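Local coordinates for protein myosin regulatory light chain (Physarum polycephalum, PDB 2BL0) that serves as a light chain of myosin II, the motor protein, and binds calcium through an EF-hand loop, at residues 19-27 and 46-57. Numbering follows the deposited sequence.
Sequences DGKVSIEEL and IKGQLNAKEFDL. With CA (calcium ion), chain D.
The Phe55 ring is clamped between Val22 and Leu27: Val22 CB lies over one face, 4.1 Å from the ring centroid, and Leu27 CD1 over the opposite face at 3.9 Å, both CH-pi contacts. CG of Phe55 sits between its own backbone N and carbonyl carbon (chi1 61°), which lays the ring beside Val22, with Ile24 CA at its edge. Leu27 and Leu50 meet tip to tip, CD2 to CD1 3.8 Å, and Ile24 CD1 touches the same Leu50 methyl at 3.6 Å. Replacing Phe55 by an alanine is likely to open a gap between Val22 and Leu27, which would lose the aromatic surface they share. The backbones of Val22 and Phe55 form an antiparallel hydrogen-bonded pair, Val22 N to Phe55 O 2.9 Å and Phe55 N to Val22 O 2.8 Å; this short two-stranded sheet, as in paired EF-hands, joins the calcium loop to the loop between helices 40-50 and 57-64. Asp19 OD1 and the Lys21 carbonyl O bind calcium, with Asp15, Asp17 and two waters completing the site. Ile24 N extends the pairing to Lys53 O, meeting it from above the carbonyl plane. The outer side is looser. Lys21, bent along its chain, crosses Glu54 at about a right angle in a long salt bridge (NZ to OE1 3.6 Å), and exposed Glu25 reaches Lys47 by OE2 to NZ, also 3.6 Å. A water joins Gly20 O to Leu57 N.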
loop_
_atom_site.group_PDB
_atom_site.type_symbol
_atom_site.label_atom_id
_atom_site.label_comp_id
_atom_site.label_asym_id
_atom_site.label_seq_id
_atom_site.Cartn_x
_atom_site.Cartn_y
_atom_site.Cartn_z
ATOM N N ASP B 19 5.900 -15.264 8.468
ATOM C CA ASP B 19 6.929 -16.019 9.189
ATOM C C ASP B 19 8.353 -15.585 8.828
ATOM O O ASP B 19 9.312 -16.157 9.308
ATOM C CB ASP B 19 6.726 -17.533 9.048
ATOM C CG ASP B 19 7.110 -18.086 7.699
ATOM O OD1 ASP B 19 7.260 -17.333 6.715
ATOM O OD2 ASP B 19 7.300 -19.296 7.519
ATOM N N GLY B 20 8.483 -14.551 8.001
ATOM C CA GLY B 20 9.784 -14.039 7.606
ATOM C C GLY B 20 10.452 -14.784 6.465
ATOM O O GLY B 20 11.610 -14.484 6.142
ATOM N N LYS B 21 9.728 -15.708 5.843
ATOM C CA LYS B 21 10.254 -16.517 4.736
ATOM C C LYS B 21 9.329 -16.500 3.528
ATOM O O LYS B 21 8.114 -16.507 3.652
ATOM C CB LYS B 21 10.468 -17.967 5.167
ATOM C CG LYS B 21 11.480 -18.148 6.274
ATOM C CD LYS B 21 12.897 -17.810 5.856
ATOM C CE LYS B 21 13.866 -18.950 6.145
ATOM N NZ LYS B 21 13.598 -19.621 7.414
ATOM N N VAL B 22 9.923 -16.498 2.342
ATOM C CA VAL B 22 9.168 -16.551 1.096
ATOM C C VAL B 22 9.753 -17.693 0.281
ATOM O O VAL B 22 10.966 -17.884 0.273
ATOM C CB VAL B 22 9.228 -15.196 0.338
ATOM C CG1 VAL B 22 8.693 -15.335 -1.043
ATOM C CG2 VAL B 22 8.456 -14.117 1.111
ATOM N N SER B 23 8.889 -18.483 -0.352
ATOM C CA SER B 23 9.317 -19.631 -1.150
ATOM C C SER B 23 10.269 -19.178 -2.227
ATOM O O SER B 23 10.076 -18.125 -2.808
ATOM C CB SER B 23 8.120 -20.301 -1.833
ATOM O OG SER B 23 8.566 -21.268 -2.782
ATOM N N ILE B 24 11.290 -19.988 -2.490
ATOM C CA ILE B 24 12.230 -19.721 -3.574
ATOM C C ILE B 24 11.546 -19.663 -4.934
ATOM O O ILE B 24 12.047 -18.998 -5.843
ATOM C CB ILE B 24 13.363 -20.797 -3.576
ATOM C CG1 ILE B 24 14.552 -20.316 -4.418
ATOM C CG2 ILE B 24 12.848 -22.138 -4.103
ATOM C CD1 ILE B 24 15.392 -19.248 -3.753
ATOM N N GLU B 25 10.402 -20.346 -5.078
ATOM C CA GLU B 25 9.641 -20.326 -6.323
ATOM C C GLU B 25 9.022 -18.979 -6.625
ATOM O O GLU B 25 8.599 -18.727 -7.759
ATOM C CB GLU B 25 8.542 -21.382 -6.314
ATOM C CG GLU B 25 9.046 -22.806 -6.125
ATOM C CD GLU B 25 10.048 -23.247 -7.183
ATOM O OE1 GLU B 25 10.880 -24.144 -6.871
ATOM O OE2 GLU B 25 10.009 -22.734 -8.328
ATOM N N GLU B 26 8.965 -18.116 -5.613
ATOM C CA GLU B 26 8.504 -16.756 -5.802
ATOM C C GLU B 26 9.595 -15.691 -5.918
ATOM O O GLU B 26 9.280 -14.524 -6.058
ATOM C CB GLU B 26 7.591 -16.368 -4.643
ATOM C CG GLU B 26 6.379 -17.266 -4.462
ATOM C CD GLU B 26 5.336 -17.070 -5.539
ATOM O OE1 GLU B 26 5.392 -16.046 -6.244
ATOM O OE2 GLU B 26 4.445 -17.947 -5.671
ATOM N N LEU B 27 10.864 -16.070 -5.874
ATOM C CA LEU B 27 11.941 -15.093 -5.951
ATOM C C LEU B 27 11.880 -14.309 -7.249
ATOM O O LEU B 27 11.984 -13.109 -7.235
ATOM C CB LEU B 27 13.309 -15.785 -5.801
ATOM C CG LEU B 27 14.554 -14.880 -5.857
ATOM C CD1 LEU B 27 14.541 -13.773 -4.803
ATOM C CD2 LEU B 27 15.816 -15.710 -5.727
ATOM N N ILE B 46 21.030 -17.855 -9.675
ATOM C CA ILE B 46 20.800 -17.245 -8.369
ATOM C C ILE B 46 20.181 -18.254 -7.406
ATOM O O ILE B 46 20.667 -18.443 -6.287
ATOM C CB ILE B 46 19.925 -15.987 -8.486
ATOM C CG1 ILE B 46 20.644 -14.904 -9.275
ATOM C CG2 ILE B 46 19.592 -15.462 -7.059
ATOM C CD1 ILE B 46 19.736 -13.756 -9.770
ATOM N N LYS B 47 19.113 -18.915 -7.834
ATOM C CA LYS B 47 18.485 -19.947 -7.000
ATOM C C LYS B 47 19.471 -21.049 -6.577
ATOM O O LYS B 47 19.454 -21.509 -5.444
ATOM C CB LYS B 47 17.269 -20.548 -7.724
ATOM C CG LYS B 47 16.064 -19.608 -7.740
ATOM C CD LYS B 47 14.954 -20.016 -8.685
ATOM C CE LYS B 47 14.110 -21.166 -8.157
ATOM N NZ LYS B 47 13.340 -21.831 -9.282
ATOM N N GLY B 48 20.329 -21.471 -7.495
ATOM C CA GLY B 48 21.267 -22.542 -7.207
ATOM C C GLY B 48 22.257 -22.083 -6.147
ATOM O O GLY B 48 22.657 -22.872 -5.263
ATOM N N GLN B 49 22.669 -20.817 -6.240
ATOM C CA GLN B 49 23.618 -20.261 -5.274
ATOM C C GLN B 49 23.003 -20.179 -3.891
ATOM O O GLN B 49 23.676 -20.435 -2.893
ATOM C CB GLN B 49 24.176 -18.916 -5.748
ATOM C CG GLN B 49 25.203 -19.054 -6.859
ATOM C CD GLN B 49 25.816 -17.734 -7.285
ATOM O OE1 GLN B 49 25.230 -16.673 -6.947
ATOM N NE2 GLN B 49 26.891 -17.726 -7.952
ATOM N N LEU B 50 21.712 -19.855 -3.816
ATOM C CA LEU B 50 21.031 -19.790 -2.540
ATOM C C LEU B 50 20.899 -21.182 -1.898
ATOM O O LEU B 50 20.912 -21.280 -0.674
ATOM C CB LEU B 50 19.656 -19.128 -2.689
ATOM C CG LEU B 50 19.694 -17.660 -3.117
ATOM C CD1 LEU B 50 18.293 -17.115 -3.189
ATOM C CD2 LEU B 50 20.559 -16.825 -2.179
ATOM N N ASN B 51 20.786 -22.235 -2.718
ATOM C CA ASN B 51 20.710 -23.623 -2.209
ATOM C C ASN B 51 19.721 -23.713 -1.064
ATOM O O ASN B 51 20.019 -24.253 0.004
ATOM C CB ASN B 51 22.088 -24.162 -1.775
ATOM C CG ASN B 51 22.172 -25.690 -1.838
ATOM O OD1 ASN B 51 22.080 -26.278 -2.915
ATOM N ND2 ASN B 51 22.344 -26.336 -0.680
ATOM N N ALA B 52 18.532 -23.169 -1.296
ATOM C CA ALA B 52 17.496 -23.117 -0.258
ATOM C C ALA B 52 16.110 -23.211 -0.897
ATOM O O ALA B 52 15.937 -22.910 -2.064
ATOM C CB ALA B 52 17.620 -21.828 0.532
ATOM N N LYS B 53 15.125 -23.659 -0.130
ATOM C CA LYS B 53 13.760 -23.722 -0.643
ATOM C C LYS B 53 12.991 -22.436 -0.328
ATOM O O LYS B 53 11.886 -22.259 -0.840
ATOM C CB LYS B 53 13.026 -24.934 -0.080
ATOM C CG LYS B 53 12.684 -24.834 1.394
ATOM C CD LYS B 53 12.034 -26.108 1.915
ATOM C CE LYS B 53 11.445 -25.890 3.311
ATOM N NZ LYS B 53 11.031 -27.191 3.903
ATOM N N GLU B 54 13.554 -21.578 0.532
ATOM C CA GLU B 54 12.955 -20.270 0.866
ATOM C C GLU B 54 14.032 -19.231 1.118
ATOM O O GLU B 54 15.213 -19.568 1.265
ATOM C CB GLU B 54 12.042 -20.370 2.104
ATOM C CG GLU B 54 12.224 -21.623 2.910
ATOM C CD GLU B 54 11.497 -21.598 4.235
ATOM O OE1 GLU B 54 12.114 -22.028 5.243
ATOM O OE2 GLU B 54 10.323 -21.172 4.269
ATOM N N PHE B 55 13.633 -17.961 1.151
ATOM C CA PHE B 55 14.563 -16.869 1.425
ATOM C C PHE B 55 13.947 -15.842 2.369
ATOM O O PHE B 55 12.735 -15.685 2.416
ATOM C CB PHE B 55 15.042 -16.189 0.131
ATOM C CG PHE B 55 13.943 -15.553 -0.686
ATOM C CD1 PHE B 55 13.181 -16.306 -1.577
ATOM C CD2 PHE B 55 13.676 -14.192 -0.571
ATOM C CE1 PHE B 55 12.169 -15.682 -2.343
ATOM C CE2 PHE B 55 12.667 -13.578 -1.331
ATOM C CZ PHE B 55 11.909 -14.336 -2.204
ATOM N N ASP B 56 14.800 -15.151 3.106
ATOM C CA ASP B 56 14.377 -14.084 4.030
ATOM C C ASP B 56 14.645 -12.698 3.447
ATOM O O ASP B 56 15.150 -12.565 2.335
ATOM C CB ASP B 56 14.981 -14.268 5.433
ATOM C CG ASP B 56 16.496 -14.125 5.485
ATOM O OD1 ASP B 56 17.135 -13.637 4.534
ATOM O OD2 ASP B 56 17.142 -14.446 6.517
ATOM N N LEU B 57 14.287 -11.663 4.200
ATOM C CA LEU B 57 14.352 -10.302 3.702
ATOM C C LEU B 57 15.776 -9.872 3.410
ATOM O O LEU B 57 16.024 -9.254 2.391
ATOM C CB LEU B 57 13.717 -9.328 4.697
ATOM C CG LEU B 57 13.850 -7.836 4.364
ATOM C CD1 LEU B 57 13.187 -7.510 3.030
ATOM C CD2 LEU B 57 13.300 -6.984 5.496
HETATM CA CA CA D . 6.117 -16.987 4.620
HETATM O O HOH W 1 6.455 -19.164 4.330
HETATM O O HOH W 2 12.745 -12.042 6.761
HETATM O O HOH W 3 5.260 -16.985 2.495
#